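Local structure of peptidoglycan-N-acetylmuramic acid deacetylase PdaA (1W1A) at residues G73-V78 / L215-R220; W181-V186 / A211-H216. The protein removes acetyl groups from N-acetylmuramic acid residues in peptidoglycan strands, a step toward the muramic delta-lactam of the spore cortex that is required for germination. All blocks are in the same frame, centred on the assembly; numbering follows the deposited sequence.

Contact 1: residues G73-V78 / L215-R220. With NDG (2-acetamido-2-deoxy-alpha-D-glucopyranose), chain E.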
ATOM      1  N   GLY A  73       8.073  -5.494 -15.524  1.00 29.65           N
ATOM      2  CA  GLY A  73       9.480  -5.176 -15.696  1.00 28.49           C
ATOM      3  C   GLY A  73      10.150  -3.998 -15.017  1.00 30.52           C
ATOM      4  O   GLY A  73      11.284  -3.706 -15.381  1.00 29.85           O
ATOM      5  N   TYR A  74       9.512  -3.332 -14.048  1.00 29.20           N
ATOM      6  CA  TYR A  74      10.164  -2.183 -13.407  1.00 29.62           C
ATOM      7  C   TYR A  74      10.372  -2.310 -11.915  1.00 29.86           C
ATOM      8  O   TYR A  74      11.010  -1.457 -11.311  1.00 32.26           O
ATOM      9  CB  TYR A  74       9.378  -0.885 -13.642  1.00 31.20           C
ATOM     10  CG  TYR A  74       9.080  -0.577 -15.086  1.00 28.36           C
ATOM     11  CD1 TYR A  74      10.098  -0.246 -15.973  1.00 30.04           C
ATOM     12  CD2 TYR A  74       7.774  -0.639 -15.568  1.00 29.16           C
ATOM     13  CE1 TYR A  74       9.823   0.016 -17.321  1.00 30.78           C
ATOM     14  CE2 TYR A  74       7.484  -0.384 -16.899  1.00 30.76           C
ATOM     15  CZ  TYR A  74       8.512  -0.060 -17.774  1.00 31.53           C
ATOM     16  OH  TYR A  74       8.225   0.162 -19.099  1.00 29.43           O
ATOM     17  N   THR A  75       9.841  -3.357 -11.302  1.00 29.48           N
ATOM     18  CA  THR A  75       9.997  -3.478  -9.861  1.00 28.43           C
ATOM     19  C   THR A  75      11.455  -3.516  -9.408  1.00 26.22           C
ATOM     20  O   THR A  75      11.790  -2.978  -8.352  1.00 28.11           O
ATOM     21  CB  THR A  75       9.231  -4.686  -9.323  1.00 28.09           C
ATOM     22  OG1 THR A  75       7.859  -4.580  -9.715  1.00 27.30           O
ATOM     23  CG2 THR A  75       9.296  -4.720  -7.824  1.00 27.23           C
ATOM     24  N   PRO A  76      12.344  -4.145 -10.190  1.00 25.86           N
ATOM     25  CA  PRO A  76      13.758  -4.168  -9.752  1.00 24.55           C
ATOM     26  C   PRO A  76      14.297  -2.729  -9.705  1.00 25.79           C
ATOM     27  O   PRO A  76      15.001  -2.327  -8.768  1.00 23.46           O
ATOM     28  CB  PRO A  76      14.451  -4.995 -10.825  1.00 21.12           C
ATOM     29  CG  PRO A  76      13.353  -5.908 -11.327  1.00 24.25           C
ATOM     30  CD  PRO A  76      12.132  -4.997 -11.377  1.00 22.61           C
ATOM     31  N   LYS A  77      13.973  -1.943 -10.727  1.00 26.94           N
ATOM     32  CA  LYS A  77      14.430  -0.554 -10.716  1.00 29.30           C
ATOM     33  C   LYS A  77      13.812   0.147  -9.516  1.00 28.18           C
ATOM     34  O   LYS A  77      14.492   0.914  -8.825  1.00 32.11           O
ATOM     35  CB  LYS A  77      14.066   0.179 -12.013  1.00 26.91           C
ATOM     36  CG  LYS A  77      15.009  -0.112 -13.177  1.00 31.33           C
ATOM     37  CD  LYS A  77      14.820   0.884 -14.356  1.00 33.55           C
ATOM     38  CE  LYS A  77      13.409   0.807 -14.976  1.00 38.11           C
ATOM     39  NZ  LYS A  77      13.129   1.814 -16.075  1.00 35.74           N
ATOM     40  N   VAL A  78      12.538  -0.130  -9.241  1.00 27.38           N
ATOM     41  CA  VAL A  78      11.875   0.493  -8.083  1.00 26.42           C
ATOM     42  C   VAL A  78      12.630   0.139  -6.811  1.00 27.09           C
ATOM     43  O   VAL A  78      12.846   0.992  -5.942  1.00 27.69           O
ATOM     44  CB  VAL A  78      10.394   0.043  -7.952  1.00 25.28           C
ATOM     45  CG1 VAL A  78       9.853   0.364  -6.569  1.00 20.66           C
ATOM     46  CG2 VAL A  78       9.557   0.734  -9.017  1.00 22.84           C
ATOM     47  N   LEU A 215       1.334   3.354  -4.847  1.00 27.08           N
ATOM     48  CA  LEU A 215       1.893   3.395  -6.190  1.00 26.07           C
ATOM     49  C   LEU A 215       1.902   2.007  -6.794  1.00 27.03           C
ATOM     50  O   LEU A 215       1.759   1.009  -6.088  1.00 26.74           O
ATOM     51  CB  LEU A 215       3.335   3.916  -6.146  1.00 20.67           C
ATOM     52  CG  LEU A 215       3.603   5.259  -5.443  1.00 22.97           C
ATOM     53  CD1 LEU A 215       5.107   5.387  -5.191  1.00 14.35           C
ATOM     54  CD2 LEU A 215       3.058   6.441  -6.315  1.00 15.03           C
ATOM     55  N   HIS A 216       2.062   1.954  -8.107  1.00 25.65           N
ATOM     56  CA  HIS A 216       2.150   0.688  -8.811  1.00 29.64           C
ATOM     57  C   HIS A 216       3.514   0.769  -9.459  1.00 29.91           C
ATOM     58  O   HIS A 216       4.046   1.863  -9.620  1.00 30.62           O
ATOM     59  CB  HIS A 216       1.032   0.557  -9.853  1.00 27.04           C
ATOM     60  CG  HIS A 216      -0.329   0.593  -9.244  1.00 30.67           C
ATOM     61  ND1 HIS A 216      -1.019   1.772  -9.036  1.00 30.52           N
ATOM     62  CD2 HIS A 216      -1.078  -0.387  -8.682  1.00 29.45           C
ATOM     63  CE1 HIS A 216      -2.132   1.514  -8.370  1.00 32.95           C
ATOM     64  NE2 HIS A 216      -2.191   0.211  -8.141  1.00 32.11           N
ATOM     65  N   THR A 217       4.088  -0.378  -9.802  1.00 29.83           N
ATOM     66  CA  THR A 217       5.417  -0.416 -10.404  1.00 29.84           C
ATOM     67  C   THR A 217       5.341  -1.021 -11.805  1.00 29.57           C
ATOM     68  O   THR A 217       6.294  -1.665 -12.276  1.00 28.08           O
ATOM     69  CB  THR A 217       6.375  -1.289  -9.539  1.00 30.81           C
ATOM     70  OG1 THR A 217       5.931  -2.650  -9.570  1.00 33.75           O
ATOM     71  CG2 THR A 217       6.378  -0.836  -8.097  1.00 26.01           C
ATOM     72  N   VAL A 218       4.207  -0.818 -12.472  1.00 27.72           N
ATOM     73  CA  VAL A 218       4.018  -1.378 -13.803  1.00 25.64           C
ATOM     74  C   VAL A 218       4.050  -0.375 -14.961  1.00 24.97           C
ATOM     75  O   VAL A 218       4.227  -0.771 -16.103  1.00 23.38           O
ATOM     76  CB  VAL A 218       2.666  -2.168 -13.898  1.00 28.83           C
ATOM     77  CG1 VAL A 218       2.633  -3.274 -12.881  1.00 27.69           C
ATOM     78  CG2 VAL A 218       1.470  -1.231 -13.685  1.00 27.17           C
ATOM     79  N   SER A 219       3.891   0.916 -14.684  1.00 24.90           N
ATOM     80  CA  SER A 219       3.857   1.893 -15.779  1.00 25.06           C
ATOM     81  C   SER A 219       5.228   2.441 -16.153  1.00 25.42           C
ATOM     82  O   SER A 219       6.117   2.558 -15.308  1.00 29.69           O
ATOM     83  CB  SER A 219       2.903   3.045 -15.423  1.00 26.57           C
ATOM     84  OG  SER A 219       2.229   3.548 -16.564  1.00 25.11           O
ATOM     85  N   ARG A 220       5.387   2.778 -17.426  1.00 27.19           N
ATOM     86  CA  ARG A 220       6.640   3.308 -17.961  1.00 30.44           C
ATOM     87  C   ARG A 220       7.232   4.442 -17.112  1.00 31.72           C
ATOM     88  O   ARG A 220       6.555   5.429 -16.840  1.00 32.85           O
ATOM     89  CB  ARG A 220       6.412   3.801 -19.395  1.00 31.87           C
ATOM     90  CG  ARG A 220       7.569   4.581 -19.999  1.00 37.22           C
ATOM     91  CD  ARG A 220       7.364   4.845 -21.496  1.00 40.59           C
ATOM     92  NE  ARG A 220       7.027   6.236 -21.827  1.00 42.02           N
ATOM     93  CZ  ARG A 220       5.864   6.806 -21.546  1.00 44.53           C
ATOM     94  NH1 ARG A 220       4.922   6.106 -20.924  1.00 48.41           N
ATOM     95  NH2 ARG A 220       5.637   8.066 -21.888  1.00 44.65           N
TER
HETATM   96  C1  NDG E1261      -6.719  -3.004  -7.437  1.00 46.51           C
HETATM   97  C2  NDG E1261      -5.314  -2.399  -7.409  1.00 46.18           C
HETATM   98  C3  NDG E1261      -5.297  -1.363  -6.294  1.00 46.50           C
HETATM   99  C4  NDG E1261      -6.354  -0.273  -6.596  1.00 48.57           C
HETATM  100  C5  NDG E1261      -7.747  -0.883  -6.892  1.00 50.17           C
HETATM  101  C6  NDG E1261      -8.675   0.151  -7.511  1.00 51.52           C
HETATM  102  C7  NDG E1261      -3.468  -3.740  -8.179  1.00 47.19           C
HETATM  103  C8  NDG E1261      -2.757  -5.079  -8.078  1.00 47.52           C
HETATM  104  O5  NDG E1261      -7.660  -1.988  -7.835  1.00 46.74           O
HETATM  105  O3  NDG E1261      -4.001  -0.796  -6.179  1.00 41.34           O
HETATM  106  O4  NDG E1261      -6.473   0.607  -5.483  1.00 49.08           O
HETATM  107  O6  NDG E1261      -8.022   0.862  -8.559  1.00 56.38           O
HETATM  108  O7  NDG E1261      -3.255  -3.008  -9.149  1.00 46.69           O
HETATM  109  N2  NDG E1261      -4.304  -3.418  -7.194  1.00 45.91           N
HETATM  110  O1  NDG E1261      -7.062  -3.434  -6.159  1.00 40.72           O
HETATM  111  O   HOH W   1       7.024  -3.922 -13.164  1.00 26.64           O

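Contact 2: residues W181-V186 / A211-H216. With NDG (2-acetamido-2-deoxy-alpha-D-glucopyranose), chain E.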
ATOM      1  N   TRP A 181      -5.047   4.347   1.836  1.00 28.37           N
ATOM      2  CA  TRP A 181      -4.050   5.287   1.332  1.00 27.48           C
ATOM      3  C   TRP A 181      -4.603   6.698   1.269  1.00 30.05           C
ATOM      4  O   TRP A 181      -5.806   6.904   1.358  1.00 31.69           O
ATOM      5  CB  TRP A 181      -3.579   4.854  -0.059  1.00 27.14           C
ATOM      6  CG  TRP A 181      -4.671   4.782  -1.066  1.00 27.39           C
ATOM      7  CD1 TRP A 181      -5.017   5.736  -1.965  1.00 27.98           C
ATOM      8  CD2 TRP A 181      -5.594   3.698  -1.252  1.00 30.03           C
ATOM      9  NE1 TRP A 181      -6.103   5.322  -2.707  1.00 29.66           N
ATOM     10  CE2 TRP A 181      -6.476   4.074  -2.288  1.00 30.27           C
ATOM     11  CE3 TRP A 181      -5.760   2.443  -0.642  1.00 30.67           C
ATOM     12  CZ2 TRP A 181      -7.515   3.240  -2.731  1.00 31.39           C
ATOM     13  CZ3 TRP A 181      -6.792   1.613  -1.081  1.00 31.35           C
ATOM     14  CH2 TRP A 181      -7.658   2.019  -2.119  1.00 30.78           C
ATOM     15  N   SER A 182      -3.720   7.674   1.106  1.00 31.70           N
ATOM     16  CA  SER A 182      -4.147   9.063   1.075  1.00 32.54           C
ATOM     17  C   SER A 182      -3.700   9.746  -0.207  1.00 32.40           C
ATOM     18  O   SER A 182      -4.101  10.874  -0.485  1.00 30.44           O
ATOM     19  CB  SER A 182      -3.595   9.815   2.304  1.00 32.05           C
ATOM     20  OG  SER A 182      -2.192  10.015   2.209  1.00 32.12           O
ATOM     21  N   VAL A 183      -2.859   9.056  -0.974  1.00 32.18           N
ATOM     22  CA  VAL A 183      -2.357   9.569  -2.252  1.00 29.74           C
ATOM     23  C   VAL A 183      -2.324   8.431  -3.263  1.00 31.00           C
ATOM     24  O   VAL A 183      -1.747   7.368  -2.999  1.00 31.37           O
ATOM     25  CB  VAL A 183      -0.918  10.140  -2.137  1.00 27.59           C
ATOM     26  CG1 VAL A 183      -0.360  10.448  -3.543  1.00 23.21           C
ATOM     27  CG2 VAL A 183      -0.917  11.387  -1.277  1.00 22.15           C
ATOM     28  N   ALA A 184      -2.948   8.664  -4.413  1.00 29.56           N
ATOM     29  CA  ALA A 184      -2.997   7.692  -5.497  1.00 30.63           C
ATOM     30  C   ALA A 184      -3.331   8.437  -6.779  1.00 31.61           C
ATOM     31  O   ALA A 184      -3.868   9.538  -6.740  1.00 32.65           O
ATOM     32  CB  ALA A 184      -4.064   6.634  -5.226  1.00 29.75           C
ATOM     33  N   PHE A 185      -2.981   7.839  -7.911  1.00 30.23           N
ATOM     34  CA  PHE A 185      -3.274   8.411  -9.212  1.00 29.58           C
ATOM     35  C   PHE A 185      -3.228   7.252 -10.218  1.00 29.78           C
ATOM     36  O   PHE A 185      -2.930   6.103  -9.837  1.00 28.65           O
ATOM     37  CB  PHE A 185      -2.283   9.530  -9.574  1.00 30.95           C
ATOM     38  CG  PHE A 185      -0.839   9.162  -9.366  1.00 26.54           C
ATOM     39  CD1 PHE A 185      -0.282   9.197  -8.098  1.00 26.53           C
ATOM     40  CD2 PHE A 185      -0.056   8.738 -10.436  1.00 25.18           C
ATOM     41  CE1 PHE A 185       1.053   8.807  -7.892  1.00 28.76           C
ATOM     42  CE2 PHE A 185       1.266   8.348 -10.239  1.00 25.26           C
ATOM     43  CZ  PHE A 185       1.819   8.384  -8.966  1.00 25.68           C
ATOM     44  N   VAL A 186      -3.539   7.534 -11.478  1.00 27.04           N
ATOM     45  CA  VAL A 186      -3.575   6.478 -12.480  1.00 29.52           C
ATOM     46  C   VAL A 186      -2.220   6.126 -13.058  1.00 28.31           C
ATOM     47  O   VAL A 186      -1.821   6.649 -14.084  1.00 32.85           O
ATOM     48  CB  VAL A 186      -4.531   6.832 -13.655  1.00 29.39           C
ATOM     49  CG1 VAL A 186      -4.522   5.709 -14.689  1.00 24.76           C
ATOM     50  CG2 VAL A 186      -5.953   7.066 -13.131  1.00 27.29           C
ATOM     51  N   ALA A 211       1.066  11.563   4.792  1.00 30.47           N
ATOM     52  CA  ALA A 211       0.545  10.939   3.577  1.00 31.15           C
ATOM     53  C   ALA A 211       0.994   9.501   3.379  1.00 31.69           C
ATOM     54  O   ALA A 211       2.158   9.159   3.599  1.00 33.50           O
ATOM     55  CB  ALA A 211       0.940  11.768   2.343  1.00 28.85           C
ATOM     56  N   ILE A 212       0.049   8.665   2.970  1.00 30.57           N
ATOM     57  CA  ILE A 212       0.330   7.275   2.680  1.00 29.75           C
ATOM     58  C   ILE A 212       0.107   7.112   1.187  1.00 29.79           C
ATOM     59  O   ILE A 212      -1.035   7.088   0.703  1.00 29.78           O
ATOM     60  CB  ILE A 212      -0.604   6.304   3.430  1.00 30.28           C
ATOM     61  CG1 ILE A 212      -0.406   6.450   4.942  1.00 30.42           C
ATOM     62  CG2 ILE A 212      -0.311   4.852   2.993  1.00 27.04           C
ATOM     63  CD1 ILE A 212      -1.342   5.559   5.754  1.00 26.94           C
ATOM     64  N   TYR A 213       1.208   7.012   0.458  1.00 28.58           N
ATOM     65  CA  TYR A 213       1.158   6.845  -0.985  1.00 29.77           C
ATOM     66  C   TYR A 213       0.850   5.416  -1.391  1.00 29.87           C
ATOM     67  O   TYR A 213       1.238   4.463  -0.701  1.00 31.13           O
ATOM     68  CB  TYR A 213       2.494   7.239  -1.610  1.00 28.74           C
ATOM     69  CG  TYR A 213       2.727   8.720  -1.710  1.00 26.91           C
ATOM     70  CD1 TYR A 213       2.294   9.585  -0.707  1.00 24.10           C
ATOM     71  CD2 TYR A 213       3.429   9.257  -2.790  1.00 28.16           C
ATOM     72  CE1 TYR A 213       2.546  10.934  -0.775  1.00 21.75           C
ATOM     73  CE2 TYR A 213       3.692  10.622  -2.867  1.00 24.82           C
ATOM     74  CZ  TYR A 213       3.243  11.451  -1.857  1.00 23.30           C
ATOM     75  OH  TYR A 213       3.459  12.805  -1.948  1.00 22.23           O
ATOM     76  N   LEU A 214       0.129   5.285  -2.501  1.00 29.25           N
ATOM     77  CA  LEU A 214      -0.198   3.992  -3.088  1.00 30.32           C
ATOM     78  C   LEU A 214       0.292   4.100  -4.522  1.00 28.92           C
ATOM     79  O   LEU A 214      -0.261   4.847  -5.321  1.00 31.51           O
ATOM     80  CB  LEU A 214      -1.706   3.709  -3.092  1.00 30.78           C
ATOM     81  CG  LEU A 214      -2.083   2.718  -4.210  1.00 29.75           C
ATOM     82  CD1 LEU A 214      -1.440   1.388  -3.957  1.00 32.80           C
ATOM     83  CD2 LEU A 214      -3.591   2.567  -4.296  1.00 36.86           C
ATOM     84  N   LEU A 215       1.334   3.354  -4.847  1.00 27.08           N
ATOM     85  CA  LEU A 215       1.893   3.395  -6.190  1.00 26.07           C
ATOM     86  C   LEU A 215       1.902   2.007  -6.794  1.00 27.03           C
ATOM     87  O   LEU A 215       1.759   1.009  -6.088  1.00 26.74           O
ATOM     88  CB  LEU A 215       3.335   3.916  -6.146  1.00 20.67           C
ATOM     89  CG  LEU A 215       3.603   5.259  -5.443  1.00 22.97           C
ATOM     90  CD1 LEU A 215       5.107   5.387  -5.191  1.00 14.35           C
ATOM     91  CD2 LEU A 215       3.058   6.441  -6.315  1.00 15.03           C
ATOM     92  N   HIS A 216       2.062   1.954  -8.107  1.00 25.65           N
ATOM     93  CA  HIS A 216       2.150   0.688  -8.811  1.00 29.64           C
ATOM     94  C   HIS A 216       3.514   0.769  -9.459  1.00 29.91           C
ATOM     95  O   HIS A 216       4.046   1.863  -9.620  1.00 30.62           O
ATOM     96  CB  HIS A 216       1.032   0.557  -9.853  1.00 27.04           C
ATOM     97  CG  HIS A 216      -0.329   0.593  -9.244  1.00 30.67           C
ATOM     98  ND1 HIS A 216      -1.019   1.772  -9.036  1.00 30.52           N
ATOM     99  CD2 HIS A 216      -1.078  -0.387  -8.682  1.00 29.45           C
ATOM    100  CE1 HIS A 216      -2.132   1.514  -8.370  1.00 32.95           C
ATOM    101  NE2 HIS A 216      -2.191   0.211  -8.141  1.00 32.11           N
TER
HETATM  102  C1  NDG E1261      -6.719  -3.004  -7.437  1.00 46.51           C
HETATM  103  C2  NDG E1261      -5.314  -2.399  -7.409  1.00 46.18           C
HETATM  104  C3  NDG E1261      -5.297  -1.363  -6.294  1.00 46.50           C
HETATM  105  C4  NDG E1261      -6.354  -0.273  -6.596  1.00 48.57           C
HETATM  106  C5  NDG E1261      -7.747  -0.883  -6.892  1.00 50.17           C
HETATM  107  C6  NDG E1261      -8.675   0.151  -7.511  1.00 51.52           C
HETATM  108  C7  NDG E1261      -3.468  -3.740  -8.179  1.00 47.19           C
HETATM  109  C8  NDG E1261      -2.757  -5.079  -8.078  1.00 47.52           C
HETATM  110  O5  NDG E1261      -7.660  -1.988  -7.835  1.00 46.74           O
HETATM  111  O3  NDG E1261      -4.001  -0.796  -6.179  1.00 41.34           O
HETATM  112  O4  NDG E1261      -6.473   0.607  -5.483  1.00 49.08           O
HETATM  113  O6  NDG E1261      -8.022   0.862  -8.559  1.00 56.38           O
HETATM  114  O7  NDG E1261      -3.255  -3.008  -9.149  1.00 46.69           O
HETATM  115  N2  NDG E1261      -4.304  -3.418  -7.194  1.00 45.91           N
HETATM  116  O1  NDG E1261      -7.062  -3.434  -6.159  1.00 40.72           O
HETATM  117  O   HOH W   2      -1.487   5.171  -7.812  1.00 27.54           O

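Contact 1: residues G73-V78 / L215-R220
Tyr74 lays its side chain along the backbone that runs from Thr217 to Arg220: its CB and the CD2-CE2 side of the ring meet carbonyl oxygens, while its hydroxyl end meets the backbone carbon of Arg220. Its CB lies 3.5 Å from Thr217 O. With CG anti to the carbonyl carbon (chi1 -54°), the ring is carried along the loop, and its edge, near the ring plane, faces Thr217 O and Val218 O. CE2 comes to 3.4 Å from Val218 O, while Ser219 O approaches CD2 obliquely at 3.6 Å. At the tip, OH reaches 3.7 Å from Arg220 CA. In this NodB-homology deacetylase fold the loop 215-220 follows strand 211-215 and holds His216, which probably acts as the proton donor and whose ND1 is hydrogen-bonded to Asp187; Tyr74 and Thr75 stand at the start of helix 75-84, where Val78 N bonds back to Tyr74 O. At the backbone, a water accepts from Tyr74 N at 2.7 Å and donates to Thr217 O, bridging the two segments. Thr75 OG1 and Thr217 OG1 lie 2.7 Å apart, and Thr75 OG1 is also hydrogen-bonded to Glu71. One turn further along, Val78 CG2 packs 3.7 Å from Thr217 CG2, the two side chains crossing at about a right angle.

Contact 2: residues W181-V186 / A211-H216
Val183 and Tyr213 form a single parallel bridge, Val183 N bonding to Ile212 O and Leu214 N to Val183 O (2.8 Å), while the segments diverge at 54°. Ile212 O is gripped twice: Ser182 N reaches it in the carbonyl plane at 2.8 Å and almost straight (176°), whereas Val183 N comes from above that plane. Ser182 OG turns back to accept from Ile212 N at 2.7 Å, and His208 is its further partner, so the serine serves backbone and side chain together. Beyond the bridge, a water lies within hydrogen-bonding distance of Phe185 O and Leu214 O, bridging them.

The side chains divide between two faces. On one, Val183 CG1 sits over the centre of the Tyr213 ring, 3.8 Å from its centroid, and CG2 leans on CE1; the phenol OH is bonded to Met203 O. Nearby, Phe185 CE1 touches Leu215 CD2 at 3.5 Å. On the other face Trp181 takes chi1 60°, CG lying between the backbone N and the carbonyl carbon, which brings the indole alongside Leu214. Leu214 CD2 stands over the five-membered ring of Trp181, 3.8 Å from its centroid, in a CH-pi contact. With an alanine here, Leu214 would probably lose the ring its CD2 rests on and be less firmly fixed, while Trp25 would be left without its edge-to-face mate.

Leu214 CD2 also lies 3.7 Å from O4 of the bound sugar, and His216 NE2 shares a hydrogen bond with sugar O3 at 2.9 Å. Leu214 and His216, two residues apart at the end of the strand, match the Leu-x-His motif of family 4 carbohydrate esterases, the histidine probably being the proton donor.

Overall arrangement
From the N terminus, the chain leaves strand 61-68 and enters 73-78, at the start of helix 75-84; 136 residues separate this segment from its partner, 215-220. It then passes through the metal-binding histidines His118 and His122 before reaching 181-186. Helix 196-205 follows, and strand 211-215 closes the short loop of contact 2 across 24 residues. The same run continues into 215-220, where contact 1 closes. The shorter loop of contact 2 lies within the longer one of contact 1, and the two end on the same stretch, overlapping at Leu215 and His216. Contact 2 ties strand 211-215 to the loop after strand 177-178, and contact 1 ties the loop after strand 211-215 to the start of helix 75-84.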